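Local coordinates for protein alpha-1,6-mannanase (Bacteroides thetaiotaomicron, PDB 4V1S) that probably hydrolyses alpha-1,6-mannosidic linkages in mannan, as a member of glycoside hydrolase family 76 from a gut bacterium, at residues N201-A206 against S264-F269; L350-G355 against S367-Y372; F86-Y91 against D104-C109. One frame throughout, in Å; residues are numbered along the deposited sequence.

Contact 1: residues N201-A206 against S264-F269; sequences NTICSA and SYNAGF. With GOL (glycerol), chain C.
Asn266 and Ile203 are joined through a water at the start of two helices, and a glycerol extends the bridge. The backbone N of Ile203 gives its proton to this water at 3.0 Å. ND2 of Asn266 gives a second proton to the same water at 3.2 Å. The water also bonds to O2 of the glycerol. That O2 is hydrogen-bonded to OD1 of Asn201 at 2.8 Å. Glycerol O3 lies in plane at the edge of the Tyr265 ring, an unusually short 2.5 Å from the Tyr265 OH, so the detail of this bond is doubtful. The glycerol probably comes from the crystallisation liquor, though it may mark a pocket.

OD1 of Asn266 is 3.1 Å from Ile203 N, but the angle is too poor for a bond. This oxygen sits over one face of the Tyr265 ring, toward the rim. The apolar part rests on Ile203. CD1 of Ile203 meets CE2 of Tyr265 at 3.4 Å. The same methyl meets CD2 of Phe269 at 3.5 Å. Farther along the helices, CB of Ala206 packs on CB of Phe269.

The two short helical segments run nearly parallel, their axes 23° apart, as expected of neighbouring inner helices in an (alpha/alpha)6 toroid. Helix 313-330 adds Phe315, stacked on Tyr265. Helix 142-159 sets Trp147 edge-to-face with Phe269. Strand 246-252 holds Thr202 OG1 through Trp248 O.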
loop_
_atom_site.group_PDB
_atom_site.type_symbol
_atom_site.label_atom_id
_atom_site.label_comp_id
_atom_site.label_asym_id
_atom_site.label_seq_id
_atom_site.Cartn_x
_atom_site.Cartn_y
_atom_site.Cartn_z
ATOM N N ASN A 201 -5.103 10.597 11.216
ATOM C CA ASN A 201 -5.015 10.556 9.747
ATOM C C ASN A 201 -5.779 9.372 9.151
ATOM O O ASN A 201 -5.756 8.254 9.676
ATOM C CB ASN A 201 -3.526 10.496 9.312
ATOM C CG ASN A 201 -2.759 11.723 9.740
ATOM O OD1 ASN A 201 -2.289 12.518 8.902
ATOM N ND2 ASN A 201 -2.662 11.914 11.041
ATOM N N THR A 202 -6.487 9.650 8.064
ATOM C CA THR A 202 -7.228 8.643 7.375
ATOM C C THR A 202 -6.344 7.461 7.004
ATOM O O THR A 202 -6.764 6.329 7.176
ATOM C CB THR A 202 -7.882 9.222 6.114
ATOM O OG1 THR A 202 -8.734 10.302 6.498
ATOM C CG2 THR A 202 -8.676 8.146 5.397
ATOM N N ILE A 203 -5.133 7.720 6.535
ATOM C CA ILE A 203 -4.294 6.611 6.075
ATOM C C ILE A 203 -4.003 5.663 7.237
ATOM O O ILE A 203 -3.987 4.447 7.045
ATOM C CB ILE A 203 -3.010 7.049 5.346
ATOM C CG1 ILE A 203 -2.290 5.829 4.736
ATOM C CG2 ILE A 203 -2.084 7.854 6.249
ATOM C CD1 ILE A 203 -3.113 5.072 3.704
ATOM N N CYS A 204 -3.786 6.210 8.432
ATOM C CA CYS A 204 -3.588 5.374 9.601
ATOM C C CYS A 204 -4.817 4.516 9.923
ATOM O O CYS A 204 -4.657 3.330 10.170
ATOM C CB CYS A 204 -3.194 6.222 10.801
ATOM S SG CYS A 204 -1.703 7.173 10.519
ATOM N N SER A 205 -6.024 5.103 9.894
ATOM C CA SER A 205 -7.240 4.306 9.994
ATOM C C SER A 205 -7.255 3.184 8.967
ATOM O O SER A 205 -7.492 2.024 9.293
ATOM C CB SER A 205 -8.490 5.151 9.762
ATOM O OG SER A 205 -8.754 6.025 10.855
ATOM N N ALA A 206 -7.025 3.567 7.720
ATOM C CA ALA A 206 -7.274 2.679 6.589
ATOM C C ALA A 206 -6.325 1.487 6.519
ATOM O O ALA A 206 -6.766 0.331 6.341
ATOM C CB ALA A 206 -7.259 3.491 5.292
ATOM N N SER A 264 -6.007 9.821 -3.448
ATOM C CA SER A 264 -6.517 8.543 -3.931
ATOM C C SER A 264 -6.357 7.377 -2.956
ATOM O O SER A 264 -7.290 6.587 -2.814
ATOM C CB SER A 264 -5.904 8.189 -5.301
ATOM O OG SER A 264 -4.492 8.138 -5.228
ATOM N N TYR A 265 -5.200 7.256 -2.300
ATOM C CA TYR A 265 -4.945 6.125 -1.452
ATOM C C TYR A 265 -5.768 6.104 -0.161
ATOM O O TYR A 265 -5.988 5.061 0.416
ATOM C CB TYR A 265 -3.461 5.972 -1.154
ATOM C CG TYR A 265 -2.842 6.855 -0.078
ATOM C CD1 TYR A 265 -3.219 8.212 0.102
ATOM C CD2 TYR A 265 -1.839 6.353 0.736
ATOM C CE1 TYR A 265 -2.633 9.008 1.067
ATOM C CE2 TYR A 265 -1.252 7.128 1.710
ATOM C CZ TYR A 265 -1.637 8.458 1.881
ATOM O OH TYR A 265 -1.046 9.209 2.856
ATOM N N ASN A 266 -6.255 7.256 0.264
ATOM C CA ASN A 266 -7.153 7.291 1.430
ATOM C C ASN A 266 -8.520 6.695 1.070
ATOM O O ASN A 266 -9.091 5.940 1.843
ATOM C CB ASN A 266 -7.263 8.700 1.984
ATOM C CG ASN A 266 -6.102 9.036 2.869
ATOM O OD1 ASN A 266 -5.530 8.143 3.519
ATOM N ND2 ASN A 266 -5.713 10.286 2.879
ATOM N N ALA A 267 -8.998 6.974 -0.141
ATOM C CA ALA A 267 -10.164 6.236 -0.682
ATOM C C ALA A 267 -9.849 4.744 -0.891
ATOM O O ALA A 267 -10.598 3.875 -0.436
ATOM C CB ALA A 267 -10.664 6.869 -1.969
ATOM N N GLY A 268 -8.728 4.457 -1.550
ATOM C CA GLY A 268 -8.432 3.090 -1.955
ATOM C C GLY A 268 -8.255 2.135 -0.786
ATOM O O GLY A 268 -8.807 1.056 -0.779
ATOM N N PHE A 269 -7.470 2.516 0.213
ATOM C CA PHE A 269 -7.291 1.629 1.338
ATOM C C PHE A 269 -8.591 1.465 2.157
ATOM O O PHE A 269 -8.802 0.404 2.713
ATOM C CB PHE A 269 -6.158 2.058 2.260
ATOM C CG PHE A 269 -4.776 1.645 1.781
ATOM C CD1 PHE A 269 -4.363 0.320 1.897
ATOM C CD2 PHE A 269 -3.858 2.587 1.340
ATOM C CE1 PHE A 269 -3.102 -0.064 1.515
ATOM C CE2 PHE A 269 -2.583 2.202 0.974
ATOM C CZ PHE A 269 -2.216 0.883 1.072
HETATM C C1 GOL C . 0.327 12.592 6.122
HETATM O O1 GOL C . 1.476 12.626 5.268
HETATM C C2 GOL C . -0.809 11.823 5.449
HETATM O O2 GOL C . -2.030 12.092 6.145
HETATM C C3 GOL C . -0.911 12.234 3.978
HETATM O O3 GOL C . -1.967 11.530 3.303
HETATM O O HOH W 1 -4.232 10.419 5.711
#

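Contact 2: residues L350-G355 against S367-Y372; sequences LRDGNG and SNLEKY
Asp352 lays its side chain across that of Asn368 at about a right angle, with the carboxylate and amide planes 57° apart. OD2 of Asp352 accepts from the backbone N of Leu369 at 2.9 Å. This bond is nearly straight, 169° at the hydrogen, and uses the anti lone pair of OD2. CB of Leu369 lies 3.6 Å from the same oxygen.

Asn368 returns the grip. Its OD1 accepts from the backbone N of Gly353 at 2.9 Å, with the donor above the carbonyl plane. Each side chain thus holds a backbone N-H of the other segment, and the two ends of this long loop are tied by a reciprocal pair of bonds. A water lies within bonding distance of both OD2 of Asp352 (2.7 Å) and Leu369 O (2.8 Å), though it has more acceptors in reach than protons.

The other carboxylate oxygen serves its own segment. OD1 of Asp352 accepts from Asn354 N at 2.8 Å, met from above the carboxylate plane. Arg356 N is a further donor to this OD1. So many N-H donors would probably favour the charged form of the carboxylate.

Asp352 opens a type I beta turn, closed by Gly355 N bonding to Asp352 O at 3.1 Å. This is an Asx turn combined with a beta turn, in the surface connection between helices 334-350 and 374-394.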
loop_
_atom_site.group_PDB
_atom_site.type_symbol
_atom_site.label_atom_id
_atom_site.label_comp_id
_atom_site.label_asym_id
_atom_site.label_seq_id
_atom_site.Cartn_x
_atom_site.Cartn_y
_atom_site.Cartn_z
ATOM N N LEU A 350 4.365 6.178 -19.184
ATOM C CA LEU A 350 5.151 6.756 -18.071
ATOM C C LEU A 350 6.616 6.340 -18.018
ATOM O O LEU A 350 7.461 7.153 -17.647
ATOM C CB LEU A 350 4.484 6.465 -16.729
ATOM C CG LEU A 350 3.044 6.980 -16.584
ATOM C CD1 LEU A 350 2.522 6.621 -15.197
ATOM C CD2 LEU A 350 2.958 8.494 -16.807
ATOM N N ARG A 351 6.899 5.084 -18.370
ATOM C CA ARG A 351 8.266 4.582 -18.403
ATOM C C ARG A 351 9.110 5.474 -19.299
ATOM O O ARG A 351 8.742 5.760 -20.457
ATOM C CB ARG A 351 8.298 3.147 -18.927
ATOM C CG ARG A 351 9.671 2.486 -18.879
ATOM C CD ARG A 351 9.598 1.051 -19.386
ATOM N NE ARG A 351 10.191 0.865 -20.705
ATOM C CZ ARG A 351 9.519 0.783 -21.852
ATOM N NH1 ARG A 351 8.192 0.890 -21.894
ATOM N NH2 ARG A 351 10.195 0.584 -22.965
ATOM N N ASP A 352 10.249 5.898 -18.794
ATOM C CA ASP A 352 11.124 6.760 -19.606
ATOM C C ASP A 352 12.134 5.916 -20.401
ATOM O O ASP A 352 12.107 4.694 -20.356
ATOM C CB ASP A 352 11.747 7.906 -18.784
ATOM C CG ASP A 352 12.991 7.506 -17.971
ATOM O OD1 ASP A 352 13.458 6.351 -18.018
ATOM O OD2 ASP A 352 13.498 8.416 -17.266
ATOM N N GLY A 353 13.008 6.586 -21.142
ATOM C CA GLY A 353 13.946 5.912 -22.030
ATOM C C GLY A 353 15.049 5.157 -21.310
ATOM O O GLY A 353 15.746 4.342 -21.932
ATOM N N ASN A 354 15.193 5.415 -20.002
ATOM C CA ASN A 354 16.120 4.676 -19.145
ATOM C C ASN A 354 15.440 3.624 -18.271
ATOM O O ASN A 354 16.065 3.049 -17.378
ATOM C CB ASN A 354 16.893 5.670 -18.270
ATOM C CG ASN A 354 17.736 6.619 -19.094
ATOM O OD1 ASN A 354 17.812 7.822 -18.820
ATOM N ND2 ASN A 354 18.363 6.088 -20.121
ATOM N N GLY A 355 14.165 3.365 -18.529
ATOM C CA GLY A 355 13.412 2.394 -17.731
ATOM C C GLY A 355 13.035 2.861 -16.326
ATOM O O GLY A 355 12.769 2.025 -15.431
ATOM N N SER A 367 10.413 13.435 -21.387
ATOM C CA SER A 367 11.858 13.509 -21.309
ATOM C C SER A 367 12.331 12.641 -20.148
ATOM O O SER A 367 11.577 12.327 -19.227
ATOM C CB SER A 367 12.324 14.956 -21.133
ATOM O OG SER A 367 11.766 15.537 -19.971
ATOM N N ASN A 368 13.585 12.224 -20.221
ATOM C CA ASN A 368 14.099 11.297 -19.229
ATOM C C ASN A 368 14.279 11.961 -17.886
ATOM O O ASN A 368 14.649 13.136 -17.795
ATOM C CB ASN A 368 15.399 10.662 -19.727
ATOM C CG ASN A 368 15.171 9.754 -20.921
ATOM O OD1 ASN A 368 14.042 9.303 -21.179
ATOM N ND2 ASN A 368 16.232 9.471 -21.649
ATOM N N LEU A 369 13.977 11.206 -16.839
ATOM C CA LEU A 369 14.054 11.703 -15.468
ATOM C C LEU A 369 15.495 11.848 -15.012
ATOM O O LEU A 369 16.340 11.010 -15.335
ATOM C CB LEU A 369 13.323 10.735 -14.533
ATOM C CG LEU A 369 11.841 10.641 -14.866
ATOM C CD1 LEU A 369 11.269 9.349 -14.331
ATOM C CD2 LEU A 369 11.085 11.843 -14.327
ATOM N N GLU A 370 15.775 12.908 -14.261
ATOM C CA GLU A 370 17.091 13.092 -13.637
ATOM C C GLU A 370 17.051 12.753 -12.148
ATOM O O GLU A 370 18.063 12.327 -11.577
ATOM C CB GLU A 370 17.599 14.531 -13.822
ATOM N N LYS A 371 15.891 12.962 -11.527
ATOM C CA LYS A 371 15.685 12.681 -10.119
ATOM C C LYS A 371 14.656 11.566 -9.986
ATOM O O LYS A 371 13.707 11.465 -10.769
ATOM C CB LYS A 371 15.227 13.930 -9.362
ATOM N N TYR A 372 14.837 10.745 -8.965
ATOM C CA TYR A 372 13.902 9.670 -8.650
ATOM C C TYR A 372 14.137 9.179 -7.232
ATOM O O TYR A 372 15.258 9.235 -6.734
ATOM C CB TYR A 372 14.049 8.505 -9.647
ATOM C CG TYR A 372 15.471 8.045 -9.862
ATOM C CD1 TYR A 372 16.075 7.130 -9.005
ATOM C CD2 TYR A 372 16.232 8.541 -10.927
ATOM C CE1 TYR A 372 17.390 6.717 -9.199
ATOM C CE2 TYR A 372 17.542 8.130 -11.118
ATOM C CZ TYR A 372 18.116 7.219 -10.249
ATOM O OH TYR A 372 19.432 6.806 -10.446
HETATM O O HOH W 2 16.056 8.504 -16.539
#

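Contact 3: residues F86-Y91 against D104-C109; sequences FLLYTY and DALMNC
The Tyr91 ring has Ala105 CB over one face and its own helix's Leu87 O over the other. Ala105 CB makes a CH-pi contact, 4.1 Å from the Tyr91 ring centroid and 15° off the normal. Leu87 O stands above the opposite face, toward the rim. Cys109 comes in at the edge, its CB 3.6 Å from CD2 of Tyr91. The sulfur of Cys109 is at the edge too, 5.2 Å from the Tyr91 ring centroid.

The contact belongs to a helical hairpin. Helices 81-97 and 99-114 pack roughly antiparallel, as an inner and outer pair of the (alpha/alpha)6 toroid expected for this family. Tyr91 is the wedge between them. Its CB rests 3.9 Å from CA of Leu106, while the ring reaches on over Ala105 toward Cys109. An alanine here removes the ring, which would probably leave a gap beside Ala105 CB and Cys109 CB.

Leu88 and Leu106 continue the seam. Their side chains cross obliquely, CD1 of Leu88 to CD1 of Leu106 at 3.6 Å. Leu106 also touches Ala155 of helix 142-159 and Tyr164 of helix 162-177, so it packs on the next two helices as well.

Cys109 SG is anti to its backbone N (chi1 176°), which sends it toward the first helix, 3.7 Å from CA of Leu88. On the far side of that helix, Phe86 O accepts from both Thr90 N and Thr90 OG1. The two donors approach from opposite faces of the carbonyl plane, with Thr90 OG1 at 2.7 Å from Phe86 O.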
loop_
_atom_site.group_PDB
_atom_site.type_symbol
_atom_site.label_atom_id
_atom_site.label_comp_id
_atom_site.label_asym_id
_atom_site.label_seq_id
_atom_site.Cartn_x
_atom_site.Cartn_y
_atom_site.Cartn_z
ATOM N N PHE A 86 6.839 -1.550 -1.197
ATOM C CA PHE A 86 6.425 -1.987 -2.517
ATOM C C PHE A 86 7.235 -3.176 -3.033
ATOM O O PHE A 86 6.681 -4.013 -3.706
ATOM C CB PHE A 86 6.468 -0.864 -3.526
ATOM C CG PHE A 86 5.450 0.217 -3.265
ATOM C CD1 PHE A 86 4.107 -0.013 -3.483
ATOM C CD2 PHE A 86 5.846 1.530 -2.927
ATOM C CE1 PHE A 86 3.158 0.980 -3.305
ATOM C CE2 PHE A 86 4.892 2.543 -2.729
ATOM C CZ PHE A 86 3.557 2.256 -2.925
ATOM N N LEU A 87 8.514 -3.260 -2.679
ATOM C CA LEU A 87 9.268 -4.434 -3.042
ATOM C C LEU A 87 8.712 -5.650 -2.298
ATOM O O LEU A 87 8.494 -6.686 -2.883
ATOM C CB LEU A 87 10.771 -4.241 -2.737
ATOM C CG LEU A 87 11.521 -3.263 -3.604
ATOM C CD1 LEU A 87 12.931 -3.089 -3.095
ATOM C CD2 LEU A 87 11.524 -3.755 -5.046
ATOM N N LEU A 88 8.431 -5.504 -1.002
ATOM C CA LEU A 88 7.818 -6.598 -0.245
ATOM C C LEU A 88 6.531 -7.085 -0.938
ATOM O O LEU A 88 6.306 -8.284 -1.100
ATOM C CB LEU A 88 7.495 -6.100 1.164
ATOM C CG LEU A 88 6.790 -7.048 2.118
ATOM C CD1 LEU A 88 7.675 -8.246 2.414
ATOM C CD2 LEU A 88 6.395 -6.327 3.408
ATOM N N TYR A 89 5.665 -6.148 -1.306
ATOM C CA TYR A 89 4.410 -6.482 -2.007
ATOM C C TYR A 89 4.683 -7.218 -3.342
ATOM O O TYR A 89 3.972 -8.143 -3.726
ATOM C CB TYR A 89 3.634 -5.217 -2.325
ATOM C CG TYR A 89 3.034 -4.444 -1.180
ATOM C CD1 TYR A 89 3.025 -4.924 0.131
ATOM C CD2 TYR A 89 2.441 -3.191 -1.430
ATOM C CE1 TYR A 89 2.483 -4.138 1.164
ATOM C CE2 TYR A 89 1.855 -2.443 -0.429
ATOM C CZ TYR A 89 1.847 -2.920 0.884
ATOM O OH TYR A 89 1.213 -2.165 1.884
ATOM N N THR A 90 5.729 -6.784 -4.038
ATOM C CA THR A 90 6.064 -7.345 -5.344
ATOM C C THR A 90 6.519 -8.784 -5.218
ATOM O O THR A 90 6.013 -9.686 -5.902
ATOM C CB THR A 90 7.155 -6.523 -6.039
ATOM O OG1 THR A 90 6.682 -5.194 -6.173
ATOM C CG2 THR A 90 7.481 -7.095 -7.376
ATOM N N TYR A 91 7.455 -9.019 -4.304
ATOM C CA TYR A 91 7.983 -10.385 -4.140
ATOM C C TYR A 91 6.904 -11.328 -3.612
ATOM O O TYR A 91 6.806 -12.497 -4.020
ATOM C CB TYR A 91 9.211 -10.398 -3.230
ATOM C CG TYR A 91 10.331 -9.459 -3.621
ATOM C CD1 TYR A 91 10.742 -9.318 -4.932
ATOM C CD2 TYR A 91 11.025 -8.743 -2.648
ATOM C CE1 TYR A 91 11.756 -8.422 -5.258
ATOM C CE2 TYR A 91 12.073 -7.900 -2.962
ATOM C CZ TYR A 91 12.474 -7.768 -4.258
ATOM O OH TYR A 91 13.519 -6.867 -4.540
ATOM N N ASP A 104 13.190 -16.815 -2.209
ATOM C CA ASP A 104 14.441 -16.276 -1.649
ATOM C C ASP A 104 14.441 -14.750 -1.653
ATOM O O ASP A 104 14.904 -14.133 -0.701
ATOM C CB ASP A 104 15.664 -16.778 -2.413
ATOM C CG ASP A 104 16.012 -18.223 -2.114
ATOM O OD1 ASP A 104 15.455 -18.834 -1.177
ATOM O OD2 ASP A 104 16.873 -18.763 -2.846
ATOM N N ALA A 105 13.917 -14.145 -2.722
ATOM C CA ALA A 105 13.880 -12.684 -2.836
ATOM C C ALA A 105 13.013 -12.105 -1.723
ATOM O O ALA A 105 13.366 -11.088 -1.080
ATOM C CB ALA A 105 13.329 -12.262 -4.191
ATOM N N LEU A 106 11.898 -12.784 -1.472
ATOM C CA LEU A 106 10.977 -12.379 -0.401
ATOM C C LEU A 106 11.661 -12.495 0.969
ATOM O O LEU A 106 11.559 -11.593 1.794
ATOM C CB LEU A 106 9.683 -13.188 -0.446
ATOM C CG LEU A 106 8.681 -12.925 0.680
ATOM C CD1 LEU A 106 8.296 -11.446 0.779
ATOM C CD2 LEU A 106 7.472 -13.813 0.469
ATOM N N MET A 107 12.355 -13.606 1.218
ATOM C CA MET A 107 13.053 -13.776 2.479
ATOM C C MET A 107 14.158 -12.737 2.653
ATOM O O MET A 107 14.323 -12.174 3.739
ATOM C CB MET A 107 13.632 -15.172 2.621
ATOM C CG MET A 107 14.407 -15.348 3.920
ATOM S SD MET A 107 13.408 -15.067 5.416
ATOM C CE MET A 107 12.365 -16.514 5.402
ATOM N N ASN A 108 14.918 -12.470 1.596
ATOM C CA ASN A 108 15.947 -11.437 1.679
ATOM C C ASN A 108 15.373 -10.030 1.974
ATOM O O ASN A 108 15.939 -9.227 2.718
ATOM C CB ASN A 108 16.797 -11.428 0.414
ATOM C CG ASN A 108 17.720 -12.618 0.343
ATOM O OD1 ASN A 108 18.084 -13.194 1.376
ATOM N ND2 ASN A 108 18.105 -13.007 -0.867
ATOM N N CYS A 109 14.202 -9.756 1.409
ATOM C CA CYS A 109 13.509 -8.493 1.708
ATOM C C CYS A 109 13.047 -8.466 3.153
ATOM O O CYS A 109 13.261 -7.485 3.860
ATOM C CB CYS A 109 12.357 -8.380 0.721
ATOM S SG CYS A 109 11.306 -6.982 0.952
#

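From the N terminus, contact 3 comes first and closes the short turn between helices 81-97 and 99-114. Contact 1 follows and spans a longer excursion, which includes helix 222-239 and several strands. Contact 2 is last and closes the loop between helices 334-350 and 374-394. The three stand in series; none nests in or crosses another. Contacts 1 and 3 are buried, with nearest atoms about 5 Å apart. Trp147 and Phe317 connect them: the Trp147 ring meets Phe269 and its backbone O bonds to Tyr89 OH, and Phe317 meets Phe269 and Phe86. Contact 2 lies at the surface, yet its loop leads into helix 374-394, against which Phe86 and Leu87 pack.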